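Local coordinates for sefir domain protein (PDB 5Y8E), which probably takes part in bacterial signalling through a SEFIR domain, a module of the STIR clan that associates with other SEFIR domains, at residues F5-W10 / M85-N90; N90-T95 / D116-R121. All blocks are in the same frame, centred on the assembly; numbering follows the deposited sequence.

Contact 1: F5-W10 / M85-N90; sequences FISYSW and MIITPN
Ser9 and Ile86 bring the two backbones to their nearest approach, 6.6 Å between CA atoms, where the chain leaving strand 3-7 passes the loop that leads into helix 89-93. Met85 has the largest share of the buried surface. Its CG lies between the backbone N and the carbonyl carbon (chi1 76°) and packs 3.6 Å from Tyr8 O; beyond it a bend at chi3 (-55°) brings CE to 3.5 Å from Trp10 CD1. The two side chains cross at about a right angle, and SD stands obliquely off the five-membered ring, 4.6 Å from its centroid, a Met-aromatic contact. Farther along, Ile87 packs its CG1 branch against Ser7, with CG1 3.6 Å from OG, while Ile86 CD1 touches Ser9 CB more loosely.

The polar link between the segments is made by water. One water donates to Met85 O (2.8 Å) and also bonds Ser7 OG; a second accepts from Tyr8 N and donates a weak bond to the same carbonyl, so the two waters link Met85 O to Ser7 and Tyr8. Ser7 OG is held as well by Tyr69 OH, Ser9 OG by Asp68, and Trp10 NE1 by Asp37. In the fold, this buried junction, where the chain runs on from strand 3-7, lies beside parallel strand 60-65, with helix 67-75 against Ser9 and Ile86 and helix 47-57 against Met85 and Ile87.

Contact 2: N90-T95 / D116-R121; sequences NIYNNT and DFFKSR
Tyr92, projecting from helix 89-93, stacks on Phe118 of the loop between strands 111-112 and 124-125, an offset aromatic stack that joins helix to loop in this SEFIR domain. CG of Tyr92 is anti to its backbone N (chi1 -175°), and the ring lies nearly parallel to that of Phe118, with 16° between planes and 4.4 Å between centroids. The overlap is uneven: Tyr92 CE1 sits over the centre of the Phe118 ring, whereas Phe118 CD2 stands over the rim of Tyr92. Phe118 CA adds an off-centre CH-pi contact, and Phe100 also stacks with the tyrosine. At the base of the side chain, Phe117 presents its ring edge to Tyr92 CB, with CE1 4.0 Å away. The phenol end is polar: Lys119 N donates to Tyr92 OH at 3.2 Å, a bent bond of 136° that ties the buried ring to the loop backbone.

Lys119 has the next largest share of the buried surface, its side chain reaching back past Tyr92 CE2 toward the exposed Asn93. The two polar side chains cross at about a right angle. NZ donates to Asn93 OD1 at 3.0 Å from above the carbonyl plane. A water gives this oxygen a second donor, at 2.7 Å, and with its other hydrogen reaches Phe117 O, 3.0 Å from the water oxygen.

Helix 89-93 connects the two contacts, which share Asn90 and have centres about 11 Å apart. Contact 1 secures the loop entering the helix to the chain running on from a central strand, whereas contact 2 joins the helix itself to the loop between strands 111-112 and 124-125. Contact 1 is mostly buried, combining sulfur and aliphatic packing with bridging waters; contact 2 runs from a buried aromatic stack to an exposed lysine-asparagine bond, with direct hydrogen bonds between its segments. Phe117 bridges them: its CZ lies 3.3 Å from Ile87 O, and its CE1 packs beside Pro89 N. Ile87 CG2 also meets Tyr92 CB, making the packing continuous between the two.

Contact 1: F5-W10 / M85-N90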
ATOM      1  N   PHE A   5      -0.167   7.359  -0.039  1.00  9.95           N
ATOM      2  CA  PHE A   5      -0.508   6.797  -1.353  1.00  8.32           C
ATOM      3  C   PHE A   5      -1.003   5.363  -1.177  1.00 12.22           C
ATOM      4  O   PHE A   5      -0.446   4.607  -0.380  1.00 11.79           O
ATOM      5  CB  PHE A   5       0.719   6.835  -2.284  1.00  8.86           C
ATOM      6  CG  PHE A   5       0.537   6.080  -3.581  1.00 10.72           C
ATOM      7  CD1 PHE A   5      -0.510   6.387  -4.448  1.00 11.44           C
ATOM      8  CD2 PHE A   5       1.422   5.067  -3.935  1.00 11.28           C
ATOM      9  CE1 PHE A   5      -0.678   5.692  -5.638  1.00 13.29           C
ATOM     10  CE2 PHE A   5       1.265   4.363  -5.124  1.00 12.14           C
ATOM     11  CZ  PHE A   5       0.208   4.680  -5.980  1.00 13.32           C
ATOM     12  N   ILE A   6      -2.057   4.994  -1.901  1.00  8.83           N
ATOM     13  CA  ILE A   6      -2.559   3.629  -1.852  1.00 10.97           C
ATOM     14  C   ILE A   6      -2.256   2.919  -3.162  1.00 12.95           C
ATOM     15  O   ILE A   6      -2.778   3.282  -4.222  1.00 11.56           O
ATOM     16  CB  ILE A   6      -4.072   3.576  -1.538  1.00  9.62           C
ATOM     17  CG1 ILE A   6      -4.361   4.286  -0.215  1.00 10.22           C
ATOM     18  CG2 ILE A   6      -4.573   2.126  -1.526  1.00 10.66           C
ATOM     19  CD1 ILE A   6      -5.852   4.276   0.199  1.00 11.54           C
ATOM     20  N   SER A   7      -1.377   1.924  -3.081  1.00 10.01           N
ATOM     21  CA  SER A   7      -1.038   1.094  -4.225  1.00 11.81           C
ATOM     22  C   SER A   7      -1.910  -0.152  -4.175  1.00 12.45           C
ATOM     23  O   SER A   7      -1.917  -0.878  -3.174  1.00 11.71           O
ATOM     24  CB  SER A   7       0.446   0.716  -4.177  1.00 12.55           C
ATOM     25  OG  SER A   7       0.815  -0.126  -5.259  1.00 13.96           O
ATOM     26  N   TYR A   8      -2.662  -0.396  -5.245  1.00  9.60           N
ATOM     27  CA  TYR A   8      -3.569  -1.540  -5.269  1.00  9.42           C
ATOM     28  C   TYR A   8      -3.851  -1.986  -6.688  1.00 10.92           C
ATOM     29  O   TYR A   8      -3.549  -1.274  -7.646  1.00 13.41           O
ATOM     30  CB  TYR A   8      -4.885  -1.227  -4.527  1.00  9.99           C
ATOM     31  CG  TYR A   8      -5.808  -0.240  -5.224  1.00  9.06           C
ATOM     32  CD1 TYR A   8      -5.471   1.104  -5.320  1.00 11.53           C
ATOM     33  CD2 TYR A   8      -7.036  -0.646  -5.741  1.00 11.22           C
ATOM     34  CE1 TYR A   8      -6.305   2.012  -5.936  1.00 13.21           C
ATOM     35  CE2 TYR A   8      -7.892   0.263  -6.358  1.00 10.06           C
ATOM     36  CZ  TYR A   8      -7.509   1.590  -6.449  1.00 12.81           C
ATOM     37  OH  TYR A   8      -8.323   2.514  -7.059  1.00 13.89           O
ATOM     38  N   SER A   9      -4.410  -3.178  -6.828  1.00 12.80           N
ATOM     39  CA  SER A   9      -4.786  -3.680  -8.144  1.00 14.08           C
ATOM     40  C   SER A   9      -6.301  -3.601  -8.279  1.00 14.43           C
ATOM     41  O   SER A   9      -7.018  -3.743  -7.289  1.00 13.75           O
ATOM     42  CB  SER A   9      -4.327  -5.130  -8.303  1.00 23.22           C
ATOM     43  OG  SER A   9      -4.749  -5.651  -9.549  1.00 30.94           O
ATOM     44  N   TRP A  10      -6.797  -3.372  -9.490  1.00 15.83           N
ATOM     45  CA  TRP A  10      -8.241  -3.326  -9.708  1.00 15.60           C
ATOM     46  C   TRP A  10      -8.796  -4.744  -9.883  1.00 17.82           C
ATOM     47  O   TRP A  10      -9.315  -5.099 -10.944  1.00 18.09           O
ATOM     48  CB  TRP A  10      -8.580  -2.461 -10.926  1.00 18.88           C
ATOM     49  CG  TRP A  10      -8.475  -0.966 -10.681  1.00 14.68           C
ATOM     50  CD1 TRP A  10      -7.735  -0.335  -9.718  1.00 14.24           C
ATOM     51  CD2 TRP A  10      -9.153   0.072 -11.408  1.00 16.91           C
ATOM     52  NE1 TRP A  10      -7.893   1.034  -9.819  1.00 16.23           N
ATOM     53  CE2 TRP A  10      -8.763   1.306 -10.845  1.00 17.68           C
ATOM     54  CE3 TRP A  10     -10.039   0.075 -12.492  1.00 18.45           C
ATOM     55  CZ2 TRP A  10      -9.240   2.532 -11.326  1.00 18.90           C
ATOM     56  CZ3 TRP A  10     -10.508   1.295 -12.970  1.00 22.25           C
ATOM     57  CH2 TRP A  10     -10.109   2.504 -12.386  1.00 22.27           C
ATOM     58  N   MET A  85       0.412  -1.181 -12.552  1.00 27.17           N
ATOM     59  CA  MET A  85       0.017  -0.463 -11.357  1.00 25.02           C
ATOM     60  C   MET A  85       0.457  -1.177 -10.046  1.00 23.80           C
ATOM     61  O   MET A  85       0.079  -0.786  -8.989  1.00 23.86           O
ATOM     62  CB  MET A  85      -1.485  -0.178 -11.340  1.00 20.00           C
ATOM     63  CG  MET A  85      -2.342  -1.346 -11.009  1.00 20.00           C
ATOM     64  SD  MET A  85      -4.139  -1.087 -11.548  1.00 20.00           S
ATOM     65  CE  MET A  85      -4.473   0.383 -10.740  1.00 20.00           C
ATOM     66  N   ILE A  86       1.276  -2.204 -10.174  1.00 23.29           N
ATOM     67  CA  ILE A  86       1.709  -3.026  -9.092  1.00 21.99           C
ATOM     68  C   ILE A  86       3.224  -2.768  -8.833  1.00 19.69           C
ATOM     69  O   ILE A  86       3.990  -2.765  -9.721  1.00 20.13           O
ATOM     70  CB  ILE A  86       1.433  -4.529  -9.450  1.00 24.40           C
ATOM     71  CG1 ILE A  86      -0.100  -4.712  -9.512  1.00 26.61           C
ATOM     72  CG2 ILE A  86       2.035  -5.423  -8.523  1.00 23.25           C
ATOM     73  CD1 ILE A  86      -0.543  -5.981  -9.894  1.00 29.76           C
ATOM     74  N   ILE A  87       3.566  -2.554  -7.589  1.00 17.47           N
ATOM     75  CA  ILE A  87       4.920  -2.271  -7.219  1.00 15.40           C
ATOM     76  C   ILE A  87       5.882  -3.345  -7.756  1.00 16.23           C
ATOM     77  O   ILE A  87       5.669  -4.497  -7.593  1.00 17.52           O
ATOM     78  CB  ILE A  87       5.041  -2.113  -5.709  1.00 16.77           C
ATOM     79  CG1 ILE A  87       4.387  -0.828  -5.257  1.00 13.07           C
ATOM     80  CG2 ILE A  87       6.434  -2.071  -5.266  1.00 16.47           C
ATOM     81  CD1 ILE A  87       4.235  -0.735  -3.809  1.00 12.79           C
ATOM     82  N   THR A  88       6.977  -2.871  -8.340  1.00 15.72           N
ATOM     83  CA  THR A  88       8.033  -3.748  -8.858  1.00 16.62           C
ATOM     84  C   THR A  88       9.256  -3.850  -7.929  1.00 14.78           C
ATOM     85  O   THR A  88       9.486  -2.985  -7.168  1.00 12.79           O
ATOM     86  CB  THR A  88       8.600  -3.163 -10.205  1.00 18.92           C
ATOM     87  OG1 THR A  88       9.119  -1.895  -9.940  1.00 15.73           O
ATOM     88  CG2 THR A  88       7.518  -3.032 -11.231  1.00 19.73           C
ATOM     89  N   PRO A  89      10.084  -4.890  -8.100  1.00 19.54           N
ATOM     90  CA  PRO A  89      11.297  -4.981  -7.282  1.00 15.36           C
ATOM     91  C   PRO A  89      12.134  -3.713  -7.391  1.00 14.43           C
ATOM     92  O   PRO A  89      12.643  -3.234  -6.379  1.00 15.22           O
ATOM     93  CB  PRO A  89      12.047  -6.157  -7.906  1.00 16.98           C
ATOM     94  CG  PRO A  89      10.952  -7.042  -8.425  1.00 17.22           C
ATOM     95  CD  PRO A  89       9.899  -6.089  -8.939  1.00 20.20           C
ATOM     96  N   ASN A  90      12.255  -3.165  -8.593  1.00 13.97           N
ATOM     97  CA  ASN A  90      13.063  -1.963  -8.781  1.00 15.81           C
ATOM     98  C   ASN A  90      12.535  -0.756  -8.008  1.00 17.41           C
ATOM     99  O   ASN A  90      13.308  -0.004  -7.409  1.00 15.63           O
ATOM    100  CB  ASN A  90      13.185  -1.618 -10.261  1.00 18.45           C
ATOM    101  CG  ASN A  90      14.206  -0.542 -10.512  1.00 22.37           C
ATOM    102  OD1 ASN A  90      13.871   0.571 -10.910  1.00 24.91           O
ATOM    103  ND2 ASN A  90      15.462  -0.858 -10.243  1.00 21.58           N
TER
HETATM  104  O   HOH W   1       0.490   1.438  -7.415  1.00 33.51           O
HETATM  105  O   HOH W   2      -2.187   1.261  -7.666  1.00 33.03           O

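Contact 2: N90-T95 / D116-R121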
ATOM      1  N   ASN A  90      12.255  -3.165  -8.593  1.00 13.97           N
ATOM      2  CA  ASN A  90      13.063  -1.963  -8.781  1.00 15.81           C
ATOM      3  C   ASN A  90      12.535  -0.756  -8.008  1.00 17.41           C
ATOM      4  O   ASN A  90      13.308  -0.004  -7.409  1.00 15.63           O
ATOM      5  CB  ASN A  90      13.185  -1.618 -10.261  1.00 18.45           C
ATOM      6  CG  ASN A  90      14.206  -0.542 -10.512  1.00 22.37           C
ATOM      7  OD1 ASN A  90      13.871   0.571 -10.910  1.00 24.91           O
ATOM      8  ND2 ASN A  90      15.462  -0.858 -10.243  1.00 21.58           N
ATOM      9  N   ILE A  91      11.218  -0.563  -8.033  1.00 13.79           N
ATOM     10  CA  ILE A  91      10.615   0.541  -7.301  1.00 14.16           C
ATOM     11  C   ILE A  91      10.778   0.316  -5.799  1.00 12.78           C
ATOM     12  O   ILE A  91      11.171   1.227  -5.068  1.00 12.24           O
ATOM     13  CB  ILE A  91       9.129   0.730  -7.668  1.00 15.88           C
ATOM     14  CG1 ILE A  91       9.002   1.262  -9.098  1.00 16.87           C
ATOM     15  CG2 ILE A  91       8.443   1.682  -6.689  1.00 16.42           C
ATOM     16  CD1 ILE A  91       7.587   1.213  -9.634  1.00 18.74           C
ATOM     17  N   TYR A  92      10.488  -0.902  -5.347  1.00 13.20           N
ATOM     18  CA  TYR A  92      10.615  -1.250  -3.934  1.00 14.04           C
ATOM     19  C   TYR A  92      12.038  -1.014  -3.439  1.00 14.78           C
ATOM     20  O   TYR A  92      12.248  -0.458  -2.355  1.00 16.17           O
ATOM     21  CB  TYR A  92      10.245  -2.723  -3.722  1.00 14.10           C
ATOM     22  CG  TYR A  92      10.239  -3.152  -2.271  1.00 15.73           C
ATOM     23  CD1 TYR A  92       9.134  -2.912  -1.470  1.00 20.43           C
ATOM     24  CD2 TYR A  92      11.336  -3.800  -1.708  1.00 18.40           C
ATOM     25  CE1 TYR A  92       9.109  -3.299  -0.152  1.00 22.53           C
ATOM     26  CE2 TYR A  92      11.326  -4.187  -0.377  1.00 19.63           C
ATOM     27  CZ  TYR A  92      10.206  -3.933   0.391  1.00 23.72           C
ATOM     28  OH  TYR A  92      10.160  -4.311   1.712  1.00 24.87           O
ATOM     29  N   ASN A  93      13.011  -1.443  -4.237  1.00 12.10           N
ATOM     30  CA  ASN A  93      14.413  -1.373  -3.835  1.00 13.61           C
ATOM     31  C   ASN A  93      14.911   0.058  -3.710  1.00 12.79           C
ATOM     32  O   ASN A  93      15.762   0.356  -2.868  1.00 13.92           O
ATOM     33  CB  ASN A  93      15.295  -2.140  -4.823  1.00 14.51           C
ATOM     34  CG  ASN A  93      15.127  -3.643  -4.720  1.00 16.71           C
ATOM     35  OD1 ASN A  93      14.689  -4.163  -3.698  1.00 16.91           O
ATOM     36  ND2 ASN A  93      15.489  -4.349  -5.779  1.00 17.95           N
ATOM     37  N   ASN A  94      14.383   0.933  -4.559  1.00 13.04           N
ATOM     38  CA  ASN A  94      14.795   2.336  -4.593  1.00 13.55           C
ATOM     39  C   ASN A  94      14.012   3.227  -3.644  1.00 17.89           C
ATOM     40  O   ASN A  94      14.177   4.449  -3.651  1.00 18.11           O
ATOM     41  CB  ASN A  94      14.676   2.890  -6.015  1.00 13.11           C
ATOM     42  CG  ASN A  94      15.874   2.549  -6.864  1.00 12.90           C
ATOM     43  OD1 ASN A  94      16.931   3.166  -6.737  1.00 13.32           O
ATOM     44  ND2 ASN A  94      15.722   1.557  -7.733  1.00 14.98           N
ATOM     45  N   THR A  95      13.157   2.614  -2.835  1.00 11.85           N
ATOM     46  CA  THR A  95      12.339   3.353  -1.882  1.00 11.66           C
ATOM     47  C   THR A  95      12.723   2.936  -0.469  1.00 14.06           C
ATOM     48  O   THR A  95      12.964   1.752  -0.216  1.00 16.58           O
ATOM     49  CB  THR A  95      10.847   3.078  -2.122  1.00 13.07           C
ATOM     50  OG1 THR A  95      10.518   3.415  -3.480  1.00 13.68           O
ATOM     51  CG2 THR A  95       9.981   3.903  -1.176  1.00 11.70           C
ATOM     52  N   ASP A 116       6.979 -11.626  -3.187  1.00 28.24           N
ATOM     53  CA  ASP A 116       8.197 -12.377  -2.853  1.00 31.61           C
ATOM     54  C   ASP A 116       9.379 -11.482  -2.501  1.00 33.39           C
ATOM     55  O   ASP A 116      10.221 -11.835  -1.666  1.00 34.90           O
ATOM     56  CB  ASP A 116       8.632 -13.251  -4.037  1.00 39.77           C
ATOM     57  CG  ASP A 116       7.693 -14.409  -4.302  1.00 47.39           C
ATOM     58  OD1 ASP A 116       7.063 -14.911  -3.345  1.00 51.22           O
ATOM     59  OD2 ASP A 116       7.599 -14.824  -5.479  1.00 50.76           O
ATOM     60  N   PHE A 117       9.444 -10.329  -3.158  1.00 25.83           N
ATOM     61  CA  PHE A 117      10.627  -9.478  -3.101  1.00 29.56           C
ATOM     62  C   PHE A 117      10.595  -8.430  -1.997  1.00 28.90           C
ATOM     63  O   PHE A 117      11.568  -7.698  -1.806  1.00 28.42           O
ATOM     64  CB  PHE A 117      10.881  -8.820  -4.460  1.00 30.59           C
ATOM     65  CG  PHE A 117       9.720  -8.046  -4.986  1.00 28.22           C
ATOM     66  CD1 PHE A 117       9.540  -6.721  -4.629  1.00 25.46           C
ATOM     67  CD2 PHE A 117       8.820  -8.637  -5.859  1.00 27.23           C
ATOM     68  CE1 PHE A 117       8.469  -6.001  -5.115  1.00 24.05           C
ATOM     69  CE2 PHE A 117       7.749  -7.924  -6.356  1.00 26.28           C
ATOM     70  CZ  PHE A 117       7.570  -6.602  -5.981  1.00 21.74           C
ATOM     71  N   PHE A 118       9.481  -8.357  -1.277  1.00 25.10           N
ATOM     72  CA  PHE A 118       9.411  -7.506  -0.100  1.00 30.73           C
ATOM     73  C   PHE A 118      10.371  -8.084   0.935  1.00 41.76           C
ATOM     74  O   PHE A 118      10.219  -9.233   1.356  1.00 44.70           O
ATOM     75  CB  PHE A 118       7.980  -7.424   0.437  1.00 26.49           C
ATOM     76  CG  PHE A 118       7.107  -6.443  -0.308  1.00 27.24           C
ATOM     77  CD1 PHE A 118       6.066  -5.794   0.339  1.00 26.96           C
ATOM     78  CD2 PHE A 118       7.326  -6.172  -1.654  1.00 25.60           C
ATOM     79  CE1 PHE A 118       5.263  -4.884  -0.333  1.00 26.37           C
ATOM     80  CE2 PHE A 118       6.523  -5.264  -2.339  1.00 23.82           C
ATOM     81  CZ  PHE A 118       5.490  -4.620  -1.677  1.00 27.35           C
ATOM     82  N   LYS A 119      11.372  -7.299   1.321  1.00 43.98           N
ATOM     83  CA  LYS A 119      12.466  -7.821   2.139  1.00 44.84           C
ATOM     84  C   LYS A 119      12.071  -8.125   3.576  1.00 43.90           C
ATOM     85  O   LYS A 119      12.392  -9.194   4.092  1.00 45.45           O
ATOM     86  CB  LYS A 119      13.687  -6.905   2.071  1.00 48.26           C
ATOM     87  CG  LYS A 119      14.335  -6.905   0.700  1.00 53.17           C
ATOM     88  CD  LYS A 119      15.365  -5.808   0.579  1.00 59.35           C
ATOM     89  CE  LYS A 119      15.594  -5.437  -0.875  1.00 61.79           C
ATOM     90  NZ  LYS A 119      15.924  -3.989  -1.010  1.00 62.14           N
ATOM     91  N   SER A 120      11.375  -7.201   4.227  1.00 40.11           N
ATOM     92  CA  SER A 120      10.774  -7.536   5.510  1.00 43.33           C
ATOM     93  C   SER A 120       9.491  -8.319   5.250  1.00 38.98           C
ATOM     94  O   SER A 120       8.770  -8.046   4.287  1.00 34.03           O
ATOM     95  CB  SER A 120      10.511  -6.295   6.365  1.00 45.59           C
ATOM     96  OG  SER A 120       9.671  -5.371   5.703  1.00 50.67           O
ATOM     97  N   ARG A 121       9.228  -9.313   6.092  1.00 42.07           N
ATOM     98  CA  ARG A 121       8.058 -10.167   5.924  1.00 40.70           C
ATOM     99  C   ARG A 121       6.876  -9.635   6.718  1.00 38.22           C
ATOM    100  O   ARG A 121       5.896 -10.345   6.952  1.00 39.27           O
ATOM    101  CB  ARG A 121       8.371 -11.600   6.353  1.00 43.40           C
ATOM    102  CG  ARG A 121       9.072 -12.429   5.292  1.00 49.94           C
ATOM    103  CD  ARG A 121       8.189 -12.607   4.063  1.00 47.75           C
ATOM    104  NE  ARG A 121       8.607 -11.751   2.957  1.00 44.91           N
ATOM    105  CZ  ARG A 121       8.015 -11.731   1.767  1.00 41.79           C
ATOM    106  NH1 ARG A 121       6.973 -12.518   1.532  1.00 40.04           N
ATOM    107  NH2 ARG A 121       8.462 -10.927   0.813  1.00 38.73           N
TER
HETATM  108  O   HOH W   3      13.566  -6.592  -3.737  1.00 30.91           O